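Local coordinates for beta-lactamase-like protein (Koribacter versatilis, PDB 6B9V), which is a metal-dependent diphosphatase of the PhnP family, with a metallo-beta-lactamase-like fold, that cleaves reactive photoproducts of FAD, at residues A[7-11]-A[62-66]; A[67-71]-A[93-99]; A[140-144]-A[164-168]; A[167-171]-A[189-193]; A[193-197]-A[258-262]. All coordinates share one frame; numbering follows the deposited sequence.

Interaction 1 of 5, residues A[7-11]-A[62-66]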
# COMPACT_ATOMS: atom_id res chain seq x y z
N LEU A 7 22.08 7.75 1.21
CA LEU A 7 21.13 6.71 0.87
C LEU A 7 20.29 6.35 2.11
O LEU A 7 20.84 6.11 3.19
CB LEU A 7 21.86 5.46 0.32
CG LEU A 7 20.94 4.32 -0.16
CD1 LEU A 7 21.64 3.55 -1.27
CD2 LEU A 7 20.57 3.38 0.98
N THR A 8 18.97 6.31 1.96
CA THR A 8 18.08 5.90 3.05
C THR A 8 17.28 4.68 2.64
O THR A 8 16.68 4.65 1.55
CB THR A 8 17.10 7.03 3.44
OG1 THR A 8 17.84 8.16 3.88
CG2 THR A 8 16.16 6.58 4.56
N VAL A 9 17.28 3.67 3.50
CA VAL A 9 16.47 2.48 3.28
C VAL A 9 15.02 2.75 3.69
O VAL A 9 14.73 2.96 4.87
CB VAL A 9 17.03 1.29 4.07
CG1 VAL A 9 16.17 0.05 3.86
CG2 VAL A 9 18.51 1.03 3.66
N LEU A 10 14.13 2.75 2.71
CA LEU A 10 12.69 2.93 2.97
C LEU A 10 12.03 1.61 3.35
O LEU A 10 11.10 1.58 4.16
CB LEU A 10 12.00 3.54 1.74
CG LEU A 10 12.61 4.86 1.26
CD1 LEU A 10 11.90 5.36 -0.01
CD2 LEU A 10 12.58 5.96 2.35
N GLY A 11 12.52 0.51 2.78
CA GLY A 11 12.04 -0.81 3.17
C GLY A 11 13.12 -1.85 2.87
O GLY A 11 13.80 -1.74 1.87
N GLN A 62 6.23 5.08 3.83
CA GLN A 62 7.68 5.34 3.72
C GLN A 62 7.97 6.84 3.57
O GLN A 62 8.89 7.40 4.22
CB GLN A 62 8.29 4.53 2.55
CG GLN A 62 8.26 2.99 2.81
CD GLN A 62 8.56 2.10 1.60
OE1 GLN A 62 8.21 2.43 0.47
NE2 GLN A 62 9.18 0.93 1.85
N ALA A 63 7.17 7.50 2.74
CA ALA A 63 7.32 8.93 2.52
C ALA A 63 6.98 9.74 3.77
O ALA A 63 7.69 10.68 4.13
CB ALA A 63 6.43 9.38 1.34
N LEU A 64 5.89 9.38 4.45
CA LEU A 64 5.49 10.11 5.65
C LEU A 64 6.54 9.96 6.73
O LEU A 64 6.92 10.92 7.39
CB LEU A 64 4.13 9.61 6.16
CG LEU A 64 2.93 9.97 5.29
CD1 LEU A 64 1.69 9.24 5.81
CD2 LEU A 64 2.72 11.50 5.29
N ARG A 65 7.02 8.72 6.88
CA ARG A 65 8.09 8.35 7.80
C ARG A 65 9.33 9.22 7.64
O ARG A 65 9.98 9.61 8.63
CB ARG A 65 8.48 6.89 7.53
CG ARG A 65 8.90 6.09 8.67
CD ARG A 65 8.40 4.69 8.44
NE ARG A 65 9.16 3.94 7.44
CZ ARG A 65 9.52 2.68 7.65
NH1 ARG A 65 9.18 2.12 8.80
NH2 ARG A 65 10.21 1.99 6.76
N GLU A 66 9.69 9.48 6.39
CA GLU A 66 10.92 10.22 6.14
C GLU A 66 10.71 11.70 5.81
O GLU A 66 11.67 12.41 5.48
CB GLU A 66 11.69 9.55 5.02
CG GLU A 66 12.22 8.18 5.41
CD GLU A 66 13.41 8.27 6.34
OE1 GLU A 66 13.78 7.24 6.96
OE2 GLU A 66 13.98 9.38 6.47
O HOH W 1 12.94 4.86 6.06

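Interaction 2 of 5, residues A[67-71]-A[93-99]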
# COMPACT_ATOMS: atom_id res chain seq x y z
N GLY A 67 9.47 12.17 5.89
CA GLY A 67 9.15 13.56 5.62
C GLY A 67 9.41 14.01 4.19
O GLY A 67 9.77 15.16 3.96
N ILE A 68 9.21 13.11 3.23
CA ILE A 68 9.39 13.46 1.82
C ILE A 68 8.35 14.48 1.36
O ILE A 68 7.15 14.27 1.51
CB ILE A 68 9.31 12.22 0.91
CG1 ILE A 68 10.47 11.26 1.23
CG2 ILE A 68 9.32 12.64 -0.57
CD1 ILE A 68 10.37 9.94 0.47
N LYS A 69 8.83 15.59 0.80
CA LYS A 69 7.95 16.68 0.37
C LYS A 69 8.01 16.86 -1.15
O LYS A 69 7.20 17.58 -1.72
CB LYS A 69 8.34 17.99 1.06
CG LYS A 69 8.27 17.96 2.58
CD LYS A 69 6.83 18.08 3.08
CE LYS A 69 6.76 18.06 4.61
NZ LYS A 69 5.35 18.11 5.10
N LYS A 70 8.99 16.24 -1.78
CA LYS A 70 9.21 16.38 -3.21
C LYS A 70 10.07 15.23 -3.74
O LYS A 70 11.04 14.83 -3.09
CB LYS A 70 9.89 17.73 -3.52
CG LYS A 70 10.16 17.97 -5.00
CD LYS A 70 10.63 19.39 -5.26
CE LYS A 70 10.93 19.61 -6.74
NZ LYS A 70 11.26 21.04 -7.01
N ILE A 71 9.71 14.70 -4.90
CA ILE A 71 10.51 13.68 -5.56
C ILE A 71 11.01 14.21 -6.89
O ILE A 71 10.22 14.63 -7.72
CB ILE A 71 9.71 12.39 -5.81
CG1 ILE A 71 9.19 11.80 -4.50
CG2 ILE A 71 10.57 11.38 -6.58
CD1 ILE A 71 8.10 10.75 -4.71
N LEU A 93 2.30 14.28 -4.72
CA LEU A 93 3.57 14.98 -4.89
C LEU A 93 3.79 15.43 -6.34
O LEU A 93 4.79 16.10 -6.64
CB LEU A 93 4.75 14.10 -4.45
CG LEU A 93 4.77 13.77 -2.96
CD1 LEU A 93 5.96 12.86 -2.63
CD2 LEU A 93 4.78 15.04 -2.10
N SER A 94 2.88 15.06 -7.23
CA SER A 94 3.09 15.30 -8.67
C SER A 94 2.38 16.54 -9.20
O SER A 94 2.46 16.85 -10.39
CB SER A 94 2.62 14.09 -9.48
OG SER A 94 1.21 13.94 -9.39
N PHE A 95 1.68 17.26 -8.33
CA PHE A 95 0.96 18.44 -8.79
C PHE A 95 1.88 19.65 -8.85
O PHE A 95 2.78 19.77 -8.02
CB PHE A 95 -0.26 18.69 -7.91
CG PHE A 95 -1.41 17.78 -8.20
CD1 PHE A 95 -2.11 17.91 -9.39
CD2 PHE A 95 -1.76 16.77 -7.32
CE1 PHE A 95 -3.16 17.06 -9.69
CE2 PHE A 95 -2.81 15.92 -7.61
CZ PHE A 95 -3.51 16.07 -8.80
N PRO A 96 1.65 20.54 -9.84
CA PRO A 96 2.49 21.71 -10.13
C PRO A 96 2.89 22.50 -8.88
O PRO A 96 4.04 22.94 -8.79
CB PRO A 96 1.61 22.54 -11.04
CG PRO A 96 0.81 21.54 -11.78
CD PRO A 96 0.53 20.44 -10.79
N ARG A 97 1.95 22.65 -7.96
CA ARG A 97 2.18 23.33 -6.69
C ARG A 97 3.48 22.88 -6.06
O ARG A 97 4.31 23.69 -5.65
CB ARG A 97 1.04 23.05 -5.71
CG ARG A 97 -0.35 23.03 -6.33
CD ARG A 97 -1.18 21.91 -5.73
NE ARG A 97 -0.87 21.68 -4.32
CZ ARG A 97 -1.43 20.75 -3.57
NH1 ARG A 97 -2.36 19.95 -4.09
NH2 ARG A 97 -1.08 20.61 -2.30
N ILE A 98 3.65 21.56 -5.98
CA ILE A 98 4.80 20.95 -5.33
C ILE A 98 5.99 20.81 -6.27
O ILE A 98 7.14 21.08 -5.88
CB ILE A 98 4.45 19.56 -4.75
CG1 ILE A 98 3.59 19.71 -3.49
CG2 ILE A 98 5.71 18.75 -4.43
CD1 ILE A 98 3.42 18.43 -2.72
N THR A 99 5.73 20.40 -7.50
CA THR A 99 6.82 20.08 -8.42
C THR A 99 7.53 21.34 -8.88
O THR A 99 8.75 21.35 -9.04
CB THR A 99 6.32 19.32 -9.66
OG1 THR A 99 5.34 20.12 -10.34
CG2 THR A 99 5.72 17.97 -9.28
O HOH W 2 7.65 16.05 -6.34

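Interaction 3 of 5, residues A[140-144]-A[164-168]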
# COMPACT_ATOMS: atom_id res chain seq x y z
N ARG A 140 12.59 6.03 -21.04
CA ARG A 140 13.09 4.68 -21.27
C ARG A 140 14.54 4.49 -20.83
O ARG A 140 15.43 5.26 -21.20
CB ARG A 140 12.96 4.32 -22.75
CG ARG A 140 13.56 2.96 -23.13
CD ARG A 140 12.68 1.81 -22.68
NE ARG A 140 11.31 1.95 -23.16
CZ ARG A 140 10.87 1.48 -24.32
NH1 ARG A 140 11.69 0.82 -25.13
NH2 ARG A 140 9.60 1.66 -24.67
N VAL A 141 14.78 3.44 -20.05
CA VAL A 141 16.12 3.06 -19.63
C VAL A 141 16.63 1.89 -20.46
O VAL A 141 15.99 0.84 -20.53
CB VAL A 141 16.17 2.66 -18.15
CG1 VAL A 141 17.59 2.31 -17.73
CG2 VAL A 141 15.60 3.76 -17.25
N HIS A 142 17.79 2.06 -21.10
CA HIS A 142 18.51 0.91 -21.62
C HIS A 142 19.82 0.81 -20.86
O HIS A 142 19.88 1.15 -19.68
CB HIS A 142 18.74 1.03 -23.13
CG HIS A 142 18.83 -0.30 -23.82
ND1 HIS A 142 20.00 -0.77 -24.39
CD2 HIS A 142 17.90 -1.26 -24.02
CE1 HIS A 142 19.78 -1.96 -24.92
NE2 HIS A 142 18.51 -2.28 -24.71
N HIS A 143 20.87 0.35 -21.52
CA HIS A 143 22.11 0.09 -20.81
C HIS A 143 22.95 1.35 -20.59
O HIS A 143 23.85 1.36 -19.75
CB HIS A 143 22.92 -0.97 -21.55
CG HIS A 143 22.43 -2.37 -21.33
ND1 HIS A 143 21.09 -2.69 -21.34
CD2 HIS A 143 23.09 -3.52 -21.07
CE1 HIS A 143 20.95 -3.99 -21.11
NE2 HIS A 143 22.15 -4.51 -20.95
N GLU A 144 22.64 2.41 -21.31
CA GLU A 144 23.35 3.68 -21.13
C GLU A 144 23.01 4.30 -19.77
O GLU A 144 21.94 4.05 -19.22
CB GLU A 144 23.00 4.65 -22.26
CG GLU A 144 23.18 4.07 -23.66
CD GLU A 144 24.50 4.45 -24.28
OE1 GLU A 144 25.35 5.01 -23.54
OE2 GLU A 144 24.70 4.20 -25.48
N GLU A 164 15.83 -10.69 -17.28
CA GLU A 164 16.84 -9.65 -17.00
C GLU A 164 16.16 -8.38 -16.46
O GLU A 164 15.21 -7.88 -17.05
CB GLU A 164 17.66 -9.30 -18.24
CG GLU A 164 18.73 -8.22 -17.97
CD GLU A 164 19.49 -7.78 -19.22
OE1 GLU A 164 20.40 -8.51 -19.65
OE2 GLU A 164 19.18 -6.70 -19.75
N ILE A 165 16.65 -7.88 -15.33
CA ILE A 165 16.17 -6.62 -14.75
C ILE A 165 17.39 -5.75 -14.43
O ILE A 165 18.52 -6.14 -14.74
CB ILE A 165 15.32 -6.84 -13.46
CG1 ILE A 165 16.18 -7.35 -12.31
CG2 ILE A 165 14.16 -7.80 -13.74
CD1 ILE A 165 15.51 -7.19 -10.92
N TYR A 166 17.18 -4.59 -13.83
CA TYR A 166 18.30 -3.69 -13.49
C TYR A 166 18.52 -3.49 -12.00
O TYR A 166 17.57 -3.33 -11.22
CB TYR A 166 18.10 -2.30 -14.11
CG TYR A 166 18.36 -2.23 -15.60
CD1 TYR A 166 19.36 -2.99 -16.20
CD2 TYR A 166 17.60 -1.39 -16.41
CE1 TYR A 166 19.59 -2.92 -17.57
CE2 TYR A 166 17.83 -1.31 -17.78
CZ TYR A 166 18.83 -2.08 -18.35
OH TYR A 166 19.05 -2.00 -19.71
N GLY A 167 19.78 -3.44 -11.62
CA GLY A 167 20.19 -2.77 -10.39
C GLY A 167 20.85 -1.49 -10.86
O GLY A 167 20.90 -1.24 -12.05
N TYR A 168 21.35 -0.66 -9.94
CA TYR A 168 21.99 0.58 -10.36
C TYR A 168 23.22 0.91 -9.57
O TYR A 168 23.26 0.70 -8.37
CB TYR A 168 21.00 1.76 -10.26
CG TYR A 168 19.81 1.58 -11.16
CD1 TYR A 168 18.65 0.97 -10.71
CD2 TYR A 168 19.86 1.99 -12.49
CE1 TYR A 168 17.55 0.79 -11.55
CE2 TYR A 168 18.78 1.82 -13.33
CZ TYR A 168 17.63 1.22 -12.86
OH TYR A 168 16.58 1.06 -13.73
O HOH W 3 22.45 -7.41 -21.29

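Interaction 4 of 5, residues A[167-171]-A[189-193]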
# COMPACT_ATOMS: atom_id res chain seq x y z
N GLY A 167 19.78 -3.44 -11.62
CA GLY A 167 20.19 -2.77 -10.39
C GLY A 167 20.85 -1.49 -10.86
O GLY A 167 20.90 -1.24 -12.05
N TYR A 168 21.35 -0.66 -9.94
CA TYR A 168 21.99 0.58 -10.36
C TYR A 168 23.22 0.91 -9.57
O TYR A 168 23.26 0.70 -8.37
CB TYR A 168 21.00 1.76 -10.26
CG TYR A 168 19.81 1.58 -11.16
CD1 TYR A 168 18.65 0.97 -10.71
CD2 TYR A 168 19.86 1.99 -12.49
CE1 TYR A 168 17.55 0.79 -11.55
CE2 TYR A 168 18.78 1.82 -13.33
CZ TYR A 168 17.63 1.22 -12.86
OH TYR A 168 16.58 1.06 -13.73
N ARG A 169 24.24 1.44 -10.25
CA ARG A 169 25.40 1.95 -9.55
C ARG A 169 25.39 3.47 -9.68
O ARG A 169 25.15 4.01 -10.75
CB ARG A 169 26.71 1.39 -10.11
CG ARG A 169 27.94 2.00 -9.46
CD ARG A 169 29.23 1.38 -9.94
NE ARG A 169 30.38 1.97 -9.25
CZ ARG A 169 31.51 1.32 -8.95
NH1 ARG A 169 31.65 0.04 -9.29
NH2 ARG A 169 32.49 1.94 -8.31
N PHE A 170 25.66 4.15 -8.58
CA PHE A 170 25.68 5.60 -8.58
C PHE A 170 26.81 6.04 -7.66
O PHE A 170 26.77 5.81 -6.44
CB PHE A 170 24.32 6.17 -8.16
CG PHE A 170 23.59 5.35 -7.11
CD1 PHE A 170 22.86 4.23 -7.46
CD2 PHE A 170 23.60 5.74 -5.78
CE1 PHE A 170 22.20 3.47 -6.51
CE2 PHE A 170 22.93 4.99 -4.81
CZ PHE A 170 22.23 3.86 -5.18
N GLY A 171 27.84 6.65 -8.25
CA GLY A 171 29.03 7.03 -7.50
C GLY A 171 29.64 5.81 -6.81
O GLY A 171 29.83 4.77 -7.44
N MET A 189 31.35 -4.45 -13.11
CA MET A 189 30.87 -3.07 -12.95
C MET A 189 30.75 -2.68 -11.48
O MET A 189 30.48 -1.52 -11.15
CB MET A 189 29.50 -2.87 -13.62
CG MET A 189 29.47 -3.17 -15.13
SD MET A 189 27.77 -3.10 -15.75
CE MET A 189 27.46 -1.35 -15.68
N LEU A 190 30.91 -3.66 -10.59
CA LEU A 190 30.52 -3.48 -9.20
C LEU A 190 31.70 -3.49 -8.23
O LEU A 190 31.52 -3.70 -7.04
CB LEU A 190 29.52 -4.57 -8.80
CG LEU A 190 28.15 -4.47 -9.47
CD1 LEU A 190 27.32 -5.70 -9.10
CD2 LEU A 190 27.43 -3.20 -9.04
N ARG A 191 32.91 -3.25 -8.74
CA ARG A 191 34.08 -3.29 -7.88
C ARG A 191 34.42 -1.92 -7.31
O ARG A 191 34.09 -0.89 -7.90
CB ARG A 191 35.29 -3.85 -8.65
CG ARG A 191 35.07 -5.26 -9.14
CD ARG A 191 36.38 -5.91 -9.55
NE ARG A 191 36.16 -7.23 -10.15
CZ ARG A 191 35.95 -8.34 -9.46
NH1 ARG A 191 35.92 -8.31 -8.14
NH2 ARG A 191 35.76 -9.49 -10.10
N GLY A 192 35.09 -1.92 -6.17
CA GLY A 192 35.56 -0.69 -5.56
C GLY A 192 34.46 0.21 -5.02
O GLY A 192 34.62 1.42 -5.00
N LEU A 193 33.36 -0.39 -4.57
CA LEU A 193 32.26 0.36 -3.93
C LEU A 193 32.52 0.65 -2.45
O LEU A 193 33.19 -0.13 -1.78
CB LEU A 193 30.95 -0.41 -4.07
CG LEU A 193 30.45 -0.62 -5.49
CD1 LEU A 193 29.38 -1.70 -5.53
CD2 LEU A 193 29.94 0.72 -6.06

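Interaction 5 of 5, residues A[193-197]-A[258-262]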
# COMPACT_ATOMS: atom_id res chain seq x y z
N LEU A 193 33.36 -0.39 -4.57
CA LEU A 193 32.26 0.36 -3.93
C LEU A 193 32.52 0.65 -2.45
O LEU A 193 33.19 -0.13 -1.78
CB LEU A 193 30.95 -0.41 -4.07
CG LEU A 193 30.45 -0.62 -5.49
CD1 LEU A 193 29.38 -1.70 -5.53
CD2 LEU A 193 29.94 0.72 -6.06
N ASP A 194 31.98 1.76 -1.95
CA ASP A 194 31.91 2.02 -0.52
C ASP A 194 30.71 1.30 0.08
O ASP A 194 30.77 0.77 1.20
CB ASP A 194 31.78 3.52 -0.22
CG ASP A 194 33.07 4.27 -0.43
OD1 ASP A 194 34.15 3.66 -0.30
OD2 ASP A 194 33.00 5.49 -0.70
N ILE A 195 29.62 1.29 -0.68
CA ILE A 195 28.33 0.75 -0.25
C ILE A 195 27.74 -0.15 -1.33
O ILE A 195 27.60 0.28 -2.49
CB ILE A 195 27.32 1.86 0.08
CG1 ILE A 195 27.79 2.70 1.26
CG2 ILE A 195 25.95 1.27 0.39
CD1 ILE A 195 26.88 3.85 1.55
N LEU A 196 27.37 -1.36 -0.96
CA LEU A 196 26.70 -2.27 -1.89
C LEU A 196 25.46 -2.93 -1.26
O LEU A 196 25.54 -3.47 -0.16
CB LEU A 196 27.67 -3.36 -2.35
CG LEU A 196 27.09 -4.50 -3.20
CD1 LEU A 196 26.56 -3.97 -4.53
CD2 LEU A 196 28.16 -5.57 -3.43
N PHE A 197 24.33 -2.86 -1.95
CA PHE A 197 23.15 -3.61 -1.51
C PHE A 197 22.96 -4.84 -2.40
O PHE A 197 23.05 -4.73 -3.61
CB PHE A 197 21.88 -2.74 -1.55
CG PHE A 197 21.71 -1.87 -0.33
CD1 PHE A 197 22.55 -0.78 -0.12
CD2 PHE A 197 20.70 -2.12 0.60
CE1 PHE A 197 22.41 0.02 1.00
CE2 PHE A 197 20.56 -1.32 1.74
CZ PHE A 197 21.41 -0.25 1.94
N LEU A 258 22.94 6.00 5.13
CA LEU A 258 24.34 5.78 4.81
C LEU A 258 24.89 6.91 3.97
O LEU A 258 24.24 7.34 3.02
CB LEU A 258 24.50 4.47 4.05
CG LEU A 258 24.06 3.20 4.77
CD1 LEU A 258 23.96 2.04 3.76
CD2 LEU A 258 25.04 2.88 5.89
N GLU A 259 26.08 7.38 4.31
CA GLU A 259 26.70 8.48 3.58
C GLU A 259 27.66 7.91 2.55
O GLU A 259 28.33 6.92 2.82
CB GLU A 259 27.43 9.43 4.53
CG GLU A 259 27.84 10.74 3.87
CD GLU A 259 28.56 11.68 4.83
OE1 GLU A 259 28.25 11.65 6.04
OE2 GLU A 259 29.42 12.46 4.36
N PHE A 260 27.71 8.52 1.37
CA PHE A 260 28.67 8.08 0.35
C PHE A 260 29.01 9.24 -0.57
O PHE A 260 28.55 10.36 -0.36
CB PHE A 260 28.13 6.88 -0.43
CG PHE A 260 26.96 7.20 -1.31
CD1 PHE A 260 27.12 7.30 -2.68
CD2 PHE A 260 25.69 7.37 -0.77
CE1 PHE A 260 26.04 7.59 -3.50
CE2 PHE A 260 24.60 7.65 -1.58
CZ PHE A 260 24.77 7.75 -2.95
N GLU A 261 29.84 9.00 -1.58
CA GLU A 261 30.27 10.09 -2.44
C GLU A 261 29.76 9.91 -3.86
O GLU A 261 29.61 8.78 -4.34
CB GLU A 261 31.79 10.22 -2.43
CG GLU A 261 32.52 9.00 -2.90
CD GLU A 261 34.02 9.22 -2.98
OE1 GLU A 261 34.57 9.86 -2.06
OE2 GLU A 261 34.64 8.77 -3.97
N LEU A 262 29.52 11.04 -4.51
CA LEU A 262 28.90 11.08 -5.83
C LEU A 262 29.51 12.22 -6.66
O LEU A 262 29.50 13.37 -6.21
CB LEU A 262 27.39 11.28 -5.67
CG LEU A 262 26.45 11.12 -6.86
CD1 LEU A 262 26.62 9.75 -7.49
CD2 LEU A 262 25.02 11.33 -6.40

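Interaction 1 of 5, residues A[7-11]-A[62-66]
L10 carries most of this contact, with Q62, R65 and E66 of helix 59-66 gathered round it. The polar part centres on the backbone oxygen of L10. R65 NH2 gives L10 O a weak hydrogen bond of 2.8 Å, bent to 130° at the hydrogen. L10 O lies at the edge of the guanidinium, near its plane. The R65 chain bends at chi2 and chi3 to bring NH2 there, and the same nitrogen also forms a salt bridge with D254. The Q62 amide lies beside the same corner of the chain, with NE2 of Q62 3.1 Å from L10 O. That amide is held at both ends: OE1 bonds to T56 and NE2 to the backbone oxygen of R39.

Van der Waals packing makes up the rest. L10 CB packs 3.7 Å from Q62 CD. Further out, L10 CD2 meets E66 CG at 3.8 Å. T8 places its methyl CG2 anti to the backbone N, and T8 CG2 lies against a carboxylate oxygen, E66 OE1, at 3.4 Å. The hydroxyl of T8 is bonded instead to K257.

One water joins the two segments. It donates to V9 O and to E66 OE1, at 2.7 Å from the latter.

L10 and G11 both face S41, which makes a classic beta bulge where the chain leaves strand 2-9. The helix thus packs against the corner at the end of this strand in the metallo-beta-lactamase-like fold. At this largely buried turn V9 O is met by the water, and L10 O by the weak bond from R65; the water also ties E66 to the strand.

Interaction 2 of 5, residues A[67-71]-A[93-99]
L93 reaches into the loop 67-71 with both of its methyls. Its CG is anti to the carbonyl carbon (chi1 -65°), and the branch beyond splits between two kinds of partner. L93 CD1 packs against I71 CD1 at 3.7 Å and against I68 CG2 at 3.9 Å. Both isoleucines cross L93 at about a right angle. L93 CD2 turns to the backbone and lies 3.5 Å from K69 O. I98 CG2 comes to the same oxygen, K69 O, at 3.3 Å.

The loop follows helix 59-66, which ends in a Schellman motif at G67, and leads into strand 73-75. Across from it, F95 is the N-cap of the short helix 96-99, and its carbonyl oxygen accepts from the backbone N of I98 and of T99. The contact joins this loop to helix 96-99 and the residues just before it, away from the manganese site of its own chain. L93 also packs on I21 of the second subunit. K69 packs on C23 of that subunit, a zinc ligand, and its NZ makes a salt bridge with D24 there.

K70 is fully extended, with every torsion near 180°. Its aliphatic part runs past I98 O, and K70 NZ gives a weak hydrogen bond of 3.2 Å to T99 O. A water accepts from I71 N and donates to L93 O, 2.9 Å away.

Interaction 3 of 5, residues A[140-144]-A[164-168]
Two similar first torsions turn the rings of H143 and Y166 to each other. In both, CG is anti to the carbonyl carbon, with chi1 -78° in H143 and -75° in Y166. The rings make an offset edge-to-face pair, the edge of Y166 toward the face of H143. Their centroids are 5.5 Å apart and the planes stand at 76°. H143 ND1 lies 2.7 Å from Y166 OH, near the plane of the tyrosine ring.

V141 packs against the CE2 side of the same ring, with CG1 of V141 3.6 Å from Y166 CE2. E164 is extended and comes to the edge of the imidazole, where OE2 of E164 is 3.5 Å from H143 CE1. A water links the same two residues. It donates to E164 OE1 at 2.8 Å and hydrogen-bonds to H143 NE2.

The contact ties the loop after strand 136-140 to strand 163-170, so it spans the two sheets of the fold. The side chain of Y166 is about 7 Å from that of H78, a manganese ligand.

The water bridge and the tyrosine hydroxyl give both imidazole nitrogens a polar neighbour, which would help set the rotation of the ring.

Interaction 4 of 5, residues A[167-171]-A[189-193]
The contact ties the end of strand 163-170, in one of the two sheets of the metallo-beta-lactamase-like fold, to the loop between helix 184-187 and strand 195-199. R169 spans the gap. Its CG is anti to the backbone N (chi1 176°) and the chain stays extended to NE, which carries the guanidinium to the backbone oxygens of the loop.

NH1 has two of them as acceptors. R169 NH1 donates to M189 O at 2.7 Å, with that oxygen tilted from the guanidinium plane, and to R191 O at 3.0 Å. R169 NH2 also donates to R191 O, at 3.3 Å. R169 therefore grips one oxygen end-on with two nitrogens, both reaching it from the same face of the carbonyl plane. R191 O lies in the guanidinium plane. At the other side of the group, NE gives a weak bond to G171 O. Together these bonds should fix the rotation of the guanidinium.

The side chain of R191 points elsewhere and forms a salt bridge with E188. R169, L190 and L193 all touch A174 of strand 173-176.

L193 closes one face of the guanidinium: CD2 of L193 sits over the centre of the group, 3.3 Å from R169 CZ.

Interaction 5 of 5, residues A[193-197]-A[258-262]
Strands 195-197 and 258-262 approach to 9.5 Å between axes, with their N-to-C directions 114° apart, so I195 and L258 meet as side chains across two layers. I195 is the main link. Its CG1 is anti to the carbonyl carbon (chi1 -64°), and the chain extends on to CD1, which packs against strand 258-262. I195 CD1 touches L258 CB at 3.5 Å and F260 CB at 3.8 Å. I195 CD1 also lies 3.6 Å from the backbone oxygen E259 O. The other branch of I195, CG2, is 4.0 Å from L258 CD1.

L258 turns the same methyl to the aromatic ring next along. L258 CD1 meets F197 CE1 at 3.8 Å, at the edge of the ring and near its plane. The two side chains come from opposite directions.

Strand 195-199 belongs to one sheet and strand 257-263 is the outermost strand of the other within this chain. The contact is thus part of the sandwich core of the metallo-beta-lactamase-like fold, where two mixed sheets face each other. F197 also packs on L7 and V9 of strand 2-9, and its ring meets that of Y228.

F260 has CG between the backbone N and the carbonyl carbon (chi1 68°). CB stays against I195 while the ring leads away from it, to A5 and L7. At the more exposed end, D194 and E261 cross at about a right angle. D194 OD2 is 4.2 Å from E261 CG, and S172 OG hydrogen-bonds both this carboxylate oxygen and the backbone N of E261.

Interactions 1 and 2 follow each other along helix 59-66 and its exit loop. A63 O and I68 N, 3.0 Å apart, probably share a hydrogen bond, and both contacts touch the second subunit. Interactions 1 and 5 meet through neighbouring strands 2-9 and 257-263, with a probable L7 N to L258 O bond of 2.8 Å. Interactions 4 and 5 share L193, and their centres are about 9 Å apart. Interactions 3 and 4 share G167 and Y168 on strand 163-170. The manganese site lies at one edge of the sandwich, as in other metallo-beta-lactamase-like hydrolases. G11 and the side chains of Y166 and F197 are about 11, 12 and 13 Å from a manganese ion. Interaction 2 is remote from it.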